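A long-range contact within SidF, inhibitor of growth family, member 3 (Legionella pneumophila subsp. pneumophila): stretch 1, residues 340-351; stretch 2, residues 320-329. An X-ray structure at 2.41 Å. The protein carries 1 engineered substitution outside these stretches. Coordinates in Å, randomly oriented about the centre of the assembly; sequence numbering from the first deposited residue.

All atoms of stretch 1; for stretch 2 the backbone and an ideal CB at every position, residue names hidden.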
ATOM      1  N   ALA A 340      -7.923  16.203  21.590  1.00 55.07           N
ATOM      2  CA  ALA A 340      -7.428  15.078  22.408  1.00 54.16           C
ATOM      3  C   ALA A 340      -8.555  14.553  23.331  1.00 53.87           C
ATOM      4  O   ALA A 340      -8.710  13.347  23.517  1.00 51.60           O
ATOM      5  CB  ALA A 340      -6.196  15.498  23.248  1.00 52.55           C
ATOM      6  N   GLN A 341      -9.279  15.483  23.946  1.00 52.76           N
ATOM      7  CA  GLN A 341     -10.278  15.143  24.936  1.00 58.51           C
ATOM      8  C   GLN A 341     -11.433  14.392  24.239  1.00 57.54           C
ATOM      9  O   GLN A 341     -11.923  13.381  24.723  1.00 59.46           O
ATOM     10  CB  GLN A 341     -10.769  16.427  25.622  1.00 59.99           C
ATOM     11  CG  GLN A 341     -11.609  16.172  26.842  1.00 71.76           C
ATOM     12  CD  GLN A 341     -12.355  17.435  27.339  1.00 83.48           C
ATOM     13  OE1 GLN A 341     -12.784  18.300  26.549  1.00 88.31           O
ATOM     14  NE2 GLN A 341     -12.523  17.535  28.655  1.00 80.84           N
ATOM     15  N   LEU A 342     -11.850  14.893  23.085  1.00 55.07           N
ATOM     16  CA  LEU A 342     -12.805  14.225  22.236  1.00 53.34           C
ATOM     17  C   LEU A 342     -12.362  12.814  21.880  1.00 52.85           C
ATOM     18  O   LEU A 342     -13.166  11.901  21.956  1.00 52.19           O
ATOM     19  CB  LEU A 342     -12.985  15.027  20.955  1.00 55.07           C
ATOM     20  CG  LEU A 342     -14.153  16.008  20.890  1.00 57.81           C
ATOM     21  CD1 LEU A 342     -14.910  16.132  22.211  1.00 55.12           C
ATOM     22  CD2 LEU A 342     -13.710  17.341  20.309  1.00 53.06           C
ATOM     23  N   ILE A 343     -11.094  12.620  21.521  1.00 48.29           N
ATOM     24  CA  ILE A 343     -10.662  11.298  21.079  1.00 47.54           C
ATOM     25  C   ILE A 343     -10.697  10.326  22.233  1.00 50.40           C
ATOM     26  O   ILE A 343     -11.224   9.208  22.129  1.00 50.57           O
ATOM     27  CB  ILE A 343      -9.289  11.331  20.436  1.00 45.89           C
ATOM     28  CG1 ILE A 343      -9.421  12.026  19.098  1.00 43.93           C
ATOM     29  CG2 ILE A 343      -8.733   9.905  20.227  1.00 44.49           C
ATOM     30  CD1 ILE A 343      -8.057  12.352  18.464  1.00 44.99           C
ATOM     31  N   LYS A 344     -10.193  10.801  23.358  1.00 53.30           N
ATOM     32  CA  LYS A 344     -10.189  10.025  24.574  1.00 54.73           C
ATOM     33  C   LYS A 344     -11.607   9.614  25.016  1.00 51.73           C
ATOM     34  O   LYS A 344     -11.835   8.480  25.334  1.00 50.92           O
ATOM     35  CB  LYS A 344      -9.474  10.785  25.708  1.00 55.62           C
ATOM     36  CG  LYS A 344      -9.493   9.967  26.995  1.00 59.30           C
ATOM     37  CD  LYS A 344      -9.294  10.741  28.281  1.00 62.94           C
ATOM     38  CE  LYS A 344      -9.864   9.901  29.410  1.00 70.80           C
ATOM     39  NZ  LYS A 344      -9.227  10.275  30.701  1.00 80.29           N
ATOM     40  N   LEU A 345     -12.542  10.544  25.032  1.00 49.88           N
ATOM     41  CA  LEU A 345     -13.894  10.212  25.436  1.00 51.02           C
ATOM     42  C   LEU A 345     -14.530   9.296  24.402  1.00 49.98           C
ATOM     43  O   LEU A 345     -15.207   8.368  24.756  1.00 53.42           O
ATOM     44  CB  LEU A 345     -14.740  11.479  25.645  1.00 52.16           C
ATOM     45  CG  LEU A 345     -14.446  12.229  26.958  1.00 55.62           C
ATOM     46  CD1 LEU A 345     -15.023  13.644  27.030  1.00 54.50           C
ATOM     47  CD2 LEU A 345     -14.872  11.461  28.209  1.00 54.37           C
ATOM     48  N   TYR A 346     -14.263   9.534  23.120  1.00 50.23           N
ATOM     49  CA  TYR A 346     -14.804   8.735  22.065  1.00 47.54           C
ATOM     50  C   TYR A 346     -14.394   7.285  22.256  1.00 52.60           C
ATOM     51  O   TYR A 346     -15.252   6.353  22.098  1.00 51.20           O
ATOM     52  CB  TYR A 346     -14.395   9.248  20.676  1.00 45.85           C
ATOM     53  CG  TYR A 346     -14.743   8.260  19.550  1.00 44.77           C
ATOM     54  CD1 TYR A 346     -16.062   7.924  19.266  1.00 49.58           C
ATOM     55  CD2 TYR A 346     -13.785   7.653  18.835  1.00 41.47           C
ATOM     56  CE1 TYR A 346     -16.384   7.006  18.275  1.00 44.53           C
ATOM     57  CE2 TYR A 346     -14.085   6.752  17.847  1.00 43.33           C
ATOM     58  CZ  TYR A 346     -15.394   6.420  17.586  1.00 46.22           C
ATOM     59  OH  TYR A 346     -15.718   5.491  16.601  1.00 47.24           O
ATOM     60  N   VAL A 347     -13.103   7.099  22.588  1.00 50.67           N
ATOM     61  CA  VAL A 347     -12.513   5.769  22.642  1.00 51.44           C
ATOM     62  C   VAL A 347     -13.044   5.019  23.861  1.00 54.63           C
ATOM     63  O   VAL A 347     -13.308   3.818  23.793  1.00 58.58           O
ATOM     64  CB  VAL A 347     -10.956   5.799  22.724  1.00 51.57           C
ATOM     65  CG1 VAL A 347     -10.437   4.400  23.052  1.00 47.81           C
ATOM     66  CG2 VAL A 347     -10.355   6.293  21.428  1.00 43.85           C
ATOM     67  N   GLU A 348     -13.262   5.760  24.938  1.00 53.54           N
ATOM     68  CA  GLU A 348     -13.663   5.213  26.215  1.00 56.27           C
ATOM     69  C   GLU A 348     -15.111   4.700  26.112  1.00 58.62           C
ATOM     70  O   GLU A 348     -15.433   3.645  26.622  1.00 59.66           O
ATOM     71  CB  GLU A 348     -13.423   6.286  27.281  1.00 60.57           C
ATOM     72  CG  GLU A 348     -14.035   6.096  28.669  1.00 78.09           C
ATOM     73  CD  GLU A 348     -13.853   7.350  29.576  1.00 85.48           C
ATOM     74  OE1 GLU A 348     -14.752   7.636  30.419  1.00 90.73           O
ATOM     75  OE2 GLU A 348     -12.811   8.063  29.449  1.00 86.67           O
ATOM     76  N   HIS A 349     -15.949   5.379  25.346  1.00 52.97           N
ATOM     77  CA  HIS A 349     -17.336   4.974  25.212  1.00 51.27           C
ATOM     78  C   HIS A 349     -17.762   4.273  23.936  1.00 51.86           C
ATOM     79  O   HIS A 349     -18.938   3.985  23.791  1.00 52.17           O
ATOM     80  CB  HIS A 349     -18.223   6.212  25.435  1.00 51.96           C
ATOM     81  CG  HIS A 349     -17.963   6.884  26.757  1.00 50.50           C
ATOM     82  ND1 HIS A 349     -18.613   6.544  27.876  1.00 54.64           N
ATOM     83  CD2 HIS A 349     -17.055   7.817  27.117  1.00 50.43           C
ATOM     84  CE1 HIS A 349     -18.167   7.249  28.902  1.00 54.07           C
ATOM     85  NE2 HIS A 349     -17.211   8.041  28.444  1.00 54.48           N
ATOM     86  N   ASN A 350     -16.862   4.008  22.982  1.00 51.02           N
ATOM     87  CA  ASN A 350     -17.288   3.293  21.795  1.00 50.55           C
ATOM     88  C   ASN A 350     -16.363   2.132  21.448  1.00 52.68           C
ATOM     89  O   ASN A 350     -15.130   2.298  21.421  1.00 50.59           O
ATOM     90  CB  ASN A 350     -17.391   4.281  20.594  1.00 51.12           C
ATOM     91  CG  ASN A 350     -18.509   5.351  20.784  1.00 49.15           C
ATOM     92  OD1 ASN A 350     -19.607   5.183  20.309  1.00 51.76           O
ATOM     93  ND2 ASN A 350     -18.208   6.421  21.437  1.00 44.28           N
ATOM     94  N   PRO A 351     -16.939   0.952  21.224  1.00 52.09           N
ATOM     95  CA  PRO A 351     -16.188  -0.242  20.765  1.00 53.04           C
ATOM     96  C   PRO A 351     -15.648   0.033  19.397  1.00 53.91           C
ATOM     97  O   PRO A 351     -16.320   0.616  18.585  1.00 57.88           O
ATOM     98  CB  PRO A 351     -17.251  -1.355  20.672  1.00 53.21           C
ATOM     99  CG  PRO A 351     -18.449  -0.847  21.482  1.00 54.57           C
ATOM    100  CD  PRO A 351     -18.215   0.607  21.883  1.00 54.87           C
ATOM    101  N   UNK A 320     -20.546  13.607  18.293  1.00 53.76           N
ATOM    102  CA  UNK A 320     -21.864  13.007  18.135  1.00 59.87           C
ATOM    103  C   UNK A 320     -21.847  11.608  18.700  1.00 55.43           C
ATOM    104  O   UNK A 320     -22.847  11.078  19.080  1.00 55.58           O
ATOM    105  CB  UNK A 320     -22.293  12.990  16.667  1.00 59.87           C
ATOM    106  N   UNK A 321     -20.663  11.044  18.753  1.00 52.52           N
ATOM    107  CA  UNK A 321     -20.436   9.713  19.232  1.00 49.54           C
ATOM    108  C   UNK A 321     -20.186   9.665  20.729  1.00 47.43           C
ATOM    109  O   UNK A 321     -20.052   8.611  21.286  1.00 47.07           O
ATOM    110  CB  UNK A 321     -19.256   9.091  18.483  1.00 49.54           C
ATOM    111  N   UNK A 322     -20.171  10.782  21.428  1.00 48.60           N
ATOM    112  CA  UNK A 322     -20.032  10.679  22.879  1.00 50.69           C
ATOM    113  C   UNK A 322     -21.384  10.902  23.605  1.00 53.86           C
ATOM    114  O   UNK A 322     -21.992  11.968  23.453  1.00 55.21           O
ATOM    115  CB  UNK A 322     -18.998  11.694  23.370  1.00 50.69           C
ATOM    116  N   UNK A 323     -21.879   9.907  24.382  1.00 54.37           N
ATOM    117  CA  UNK A 323     -23.269  10.122  24.878  1.00 54.67           C
ATOM    118  C   UNK A 323     -23.422  11.416  25.631  1.00 59.61           C
ATOM    119  O   UNK A 323     -22.495  11.828  26.303  1.00 58.06           O
ATOM    120  CB  UNK A 323     -23.699   8.970  25.788  1.00 54.67           C
ATOM    121  N   UNK A 324     -24.588  12.048  25.540  1.00 64.16           N
ATOM    122  CA  UNK A 324     -24.757  13.377  26.121  1.00 73.05           C
ATOM    123  C   UNK A 324     -24.190  13.543  27.534  1.00 70.72           C
ATOM    124  O   UNK A 324     -23.556  14.540  27.849  1.00 72.61           O
ATOM    125  CB  UNK A 324     -26.247  13.723  26.143  1.00 73.05           C
ATOM    126  N   UNK A 325     -24.378  12.534  28.353  1.00 70.28           N
ATOM    127  CA  UNK A 325     -24.120  12.624  29.796  1.00 72.77           C
ATOM    128  C   UNK A 325     -22.642  12.522  30.135  1.00 71.76           C
ATOM    129  O   UNK A 325     -22.273  12.566  31.301  1.00 72.00           O
ATOM    130  CB  UNK A 325     -24.886  11.524  30.535  1.00 72.77           C
ATOM    131  N   UNK A 326     -21.796  12.349  29.122  1.00 71.01           N
ATOM    132  CA  UNK A 326     -20.346  12.391  29.336  1.00 69.02           C
ATOM    133  C   UNK A 326     -19.693  13.555  28.641  1.00 68.34           C
ATOM    134  O   UNK A 326     -18.486  13.710  28.720  1.00 71.43           O
ATOM    135  CB  UNK A 326     -19.700  11.090  28.856  1.00 69.02           C
ATOM    136  N   UNK A 327     -20.460  14.370  27.941  1.00 65.71           N
ATOM    137  CA  UNK A 327     -19.836  15.466  27.253  1.00 68.81           C
ATOM    138  C   UNK A 327     -19.508  16.534  28.283  1.00 71.24           C
ATOM    139  O   UNK A 327     -20.330  16.842  29.123  1.00 72.65           O
ATOM    140  CB  UNK A 327     -20.734  16.010  26.140  1.00 68.81           C
ATOM    141  N   UNK A 328     -18.285  17.076  28.243  1.00 76.54           N
ATOM    142  CA  UNK A 328     -17.985  18.193  29.139  1.00 81.67           C
ATOM    143  C   UNK A 328     -18.669  19.478  28.650  1.00 85.89           C
ATOM    144  O   UNK A 328     -18.763  19.738  27.428  1.00 83.06           O
ATOM    145  CB  UNK A 328     -16.473  18.402  29.241  1.00 81.67           C
ATOM    146  N   UNK A 329     -19.127  20.278  29.603  1.00 92.65           N
ATOM    147  CA  UNK A 329     -19.789  21.536  29.283  1.00 98.55           C
ATOM    148  C   UNK A 329     -18.852  22.449  28.503  1.00 95.12           C
ATOM    149  O   UNK A 329     -19.248  23.003  27.481  1.00 95.42           O
ATOM    150  CB  UNK A 329     -20.269  22.231  30.559  1.00 98.55           C
TER

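Stretch 2 runs as an irregular segment along the helix that carries Gln341, Leu342, Leu345 and Tyr346, and along His349 and Asn350 that follow. Position 320 has nothing of stretch 1 within 5.5 Å of its ideal CB, so the contact sets no preference; it is Asn320.

At position 321 CA-to-CB points toward stretch 1, and the ideal CB lies a tight 3.5 Å from Tyr346 CD1. A small side chain would suit, or a longer flexible one that turns aside along the ring edge. Lys321 does the latter: its CG meets the edge of the Tyr346 ring, 3.5 Å from CE1, and its amine leads away. The carbonyl of position 321 is an acceptor whatever the side chain: Asn350 ND2 donates to Lys321 O at 2.9 Å and to Tyr346 O at 3.0 Å, so one amide ties the loop to the helix.

Position 322, with phi/psi of -103/120, is extended. Its CB points sideways, 4.8 Å from Leu345 CB, leaving room for a side chain to reach in between Leu342, Leu345 and Tyr346. A medium-sized aliphatic residue such as leucine, isoleucine or methionine would suit this apolar surface. Ile322 (m, t) fills it, placing CD1 3.7 Å from Leu345 CB and 4.0 Å from Leu342 CD1.

Position 323 has a phi of -56 and a sideways CB with no near neighbour; proline is compatible, as are many others. Pro323 brings its CD within 4.1 Å of His349 CB. Its carbonyl accepts from the backbone N of position 326. Positions 324 and 325 have ideal CB atoms beyond 5.5 Å of stretch 1, and polar residues would be tolerated; they are Glu324 and Glu325.

At position 326 CB points toward stretch 1, 4.0 Å from His349 NE2 and 4.9 Å from Leu345 CD2. The nearby imidazole favours a flat side chain, though an aliphatic one could also pack. Tyr326 (m) forms an offset stack with His349, the centroids 4.2 Å apart and the planes at 22°; His349 CE1 sits over one face of the tyrosine ring, 3.3 Å from CD2.

Position 327 points away, so a long polar or charged chain is as acceptable as any. Arg327 bends back within its own stretch, NE donating to Ile322 O at 3.0 Å.

Position 328 turns toward the helix again, its ideal CB 4.1 Å from Gln341 NE2 and 5.4 Å from Leu345 CD1. A compact residue, apolar against Leu345 or small and polar beside the Gln341 amide, would fit, and phi of -74 allows proline. Pro328 packs CD 3.8 Å from Leu345 CD1 and CG 3.6 Å from Gln341 OE1. Position 329 is out of reach and the contact sets no preference; it is Asp329.

Stretch 2 320-329: NKIPEEYRPD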
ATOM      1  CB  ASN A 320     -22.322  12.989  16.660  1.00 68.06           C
ATOM      2  CG  ASN A 320     -22.409  14.397  16.034  1.00 75.73           C
ATOM      3  OD1 ASN A 320     -22.931  15.358  16.627  1.00 79.07           O
ATOM      4  ND2 ASN A 320     -21.908  14.512  14.801  1.00 81.52           N
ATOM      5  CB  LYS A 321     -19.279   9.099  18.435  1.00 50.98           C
ATOM      6  CG  LYS A 321     -19.669   7.886  17.609  1.00 55.95           C
ATOM      7  CD  LYS A 321     -20.685   8.183  16.530  1.00 61.98           C
ATOM      8  CE  LYS A 321     -21.634   7.000  16.415  1.00 61.54           C
ATOM      9  NZ  LYS A 321     -21.114   6.133  15.314  1.00 70.57           N
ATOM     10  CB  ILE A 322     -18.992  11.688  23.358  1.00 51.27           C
ATOM     11  CG1 ILE A 322     -17.679  11.434  22.646  1.00 49.65           C
ATOM     12  CG2 ILE A 322     -18.832  11.675  24.878  1.00 50.70           C
ATOM     13  CD1 ILE A 322     -16.759  12.630  22.789  1.00 53.62           C
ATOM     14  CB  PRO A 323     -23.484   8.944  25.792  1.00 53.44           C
ATOM     15  CG  PRO A 323     -22.708   7.836  25.055  1.00 52.90           C
ATOM     16  CD  PRO A 323     -21.476   8.487  24.466  1.00 51.56           C
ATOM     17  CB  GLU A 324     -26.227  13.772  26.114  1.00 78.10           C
ATOM     18  CG  GLU A 324     -26.484  15.253  25.933  1.00 85.92           C
ATOM     19  CD  GLU A 324     -27.916  15.603  26.297  1.00104.04           C
ATOM     20  OE1 GLU A 324     -28.166  16.758  26.757  1.00106.68           O
ATOM     21  OE2 GLU A 324     -28.789  14.699  26.150  1.00109.23           O
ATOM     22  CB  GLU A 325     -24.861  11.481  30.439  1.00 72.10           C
ATOM     23  CG  GLU A 325     -25.469  10.680  29.286  1.00 75.87           C
ATOM     24  CD  GLU A 325     -25.308   9.186  29.346  1.00 76.71           C
ATOM     25  OE1 GLU A 325     -25.551   8.600  28.316  1.00 84.76           O
ATOM     26  OE2 GLU A 325     -24.979   8.563  30.373  1.00 87.10           O
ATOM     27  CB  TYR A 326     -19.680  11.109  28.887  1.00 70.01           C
ATOM     28  CG  TYR A 326     -20.283   9.953  29.588  1.00 74.76           C
ATOM     29  CD1 TYR A 326     -20.178   9.836  30.971  1.00 75.21           C
ATOM     30  CD2 TYR A 326     -20.997   8.988  28.884  1.00 72.02           C
ATOM     31  CE1 TYR A 326     -20.767   8.779  31.638  1.00 75.78           C
ATOM     32  CE2 TYR A 326     -21.577   7.918  29.536  1.00 75.25           C
ATOM     33  CZ  TYR A 326     -21.466   7.829  30.914  1.00 78.01           C
ATOM     34  OH  TYR A 326     -22.045   6.779  31.569  1.00 82.37           O
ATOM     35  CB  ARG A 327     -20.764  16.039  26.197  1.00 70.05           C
ATOM     36  CG  ARG A 327     -20.945  15.200  24.960  1.00 65.97           C
ATOM     37  CD  ARG A 327     -22.219  15.672  24.269  1.00 69.18           C
ATOM     38  NE  ARG A 327     -22.503  14.881  23.069  1.00 68.83           N
ATOM     39  CZ  ARG A 327     -23.455  15.157  22.195  1.00 66.12           C
ATOM     40  NH1 ARG A 327     -24.232  16.207  22.348  1.00 70.23           N
ATOM     41  NH2 ARG A 327     -23.639  14.371  21.172  1.00 65.48           N
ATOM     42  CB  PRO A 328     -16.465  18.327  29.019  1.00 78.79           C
ATOM     43  CG  PRO A 328     -16.170  17.868  27.632  1.00 73.56           C
ATOM     44  CD  PRO A 328     -17.144  16.754  27.363  1.00 73.27           C
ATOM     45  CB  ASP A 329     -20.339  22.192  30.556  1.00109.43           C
ATOM     46  CG  ASP A 329     -19.591  21.747  31.817  1.00117.23           C
ATOM     47  OD1 ASP A 329     -18.373  21.403  31.712  1.00116.93           O
ATOM     48  OD2 ASP A 329     -20.229  21.738  32.903  1.00112.54           O
TER
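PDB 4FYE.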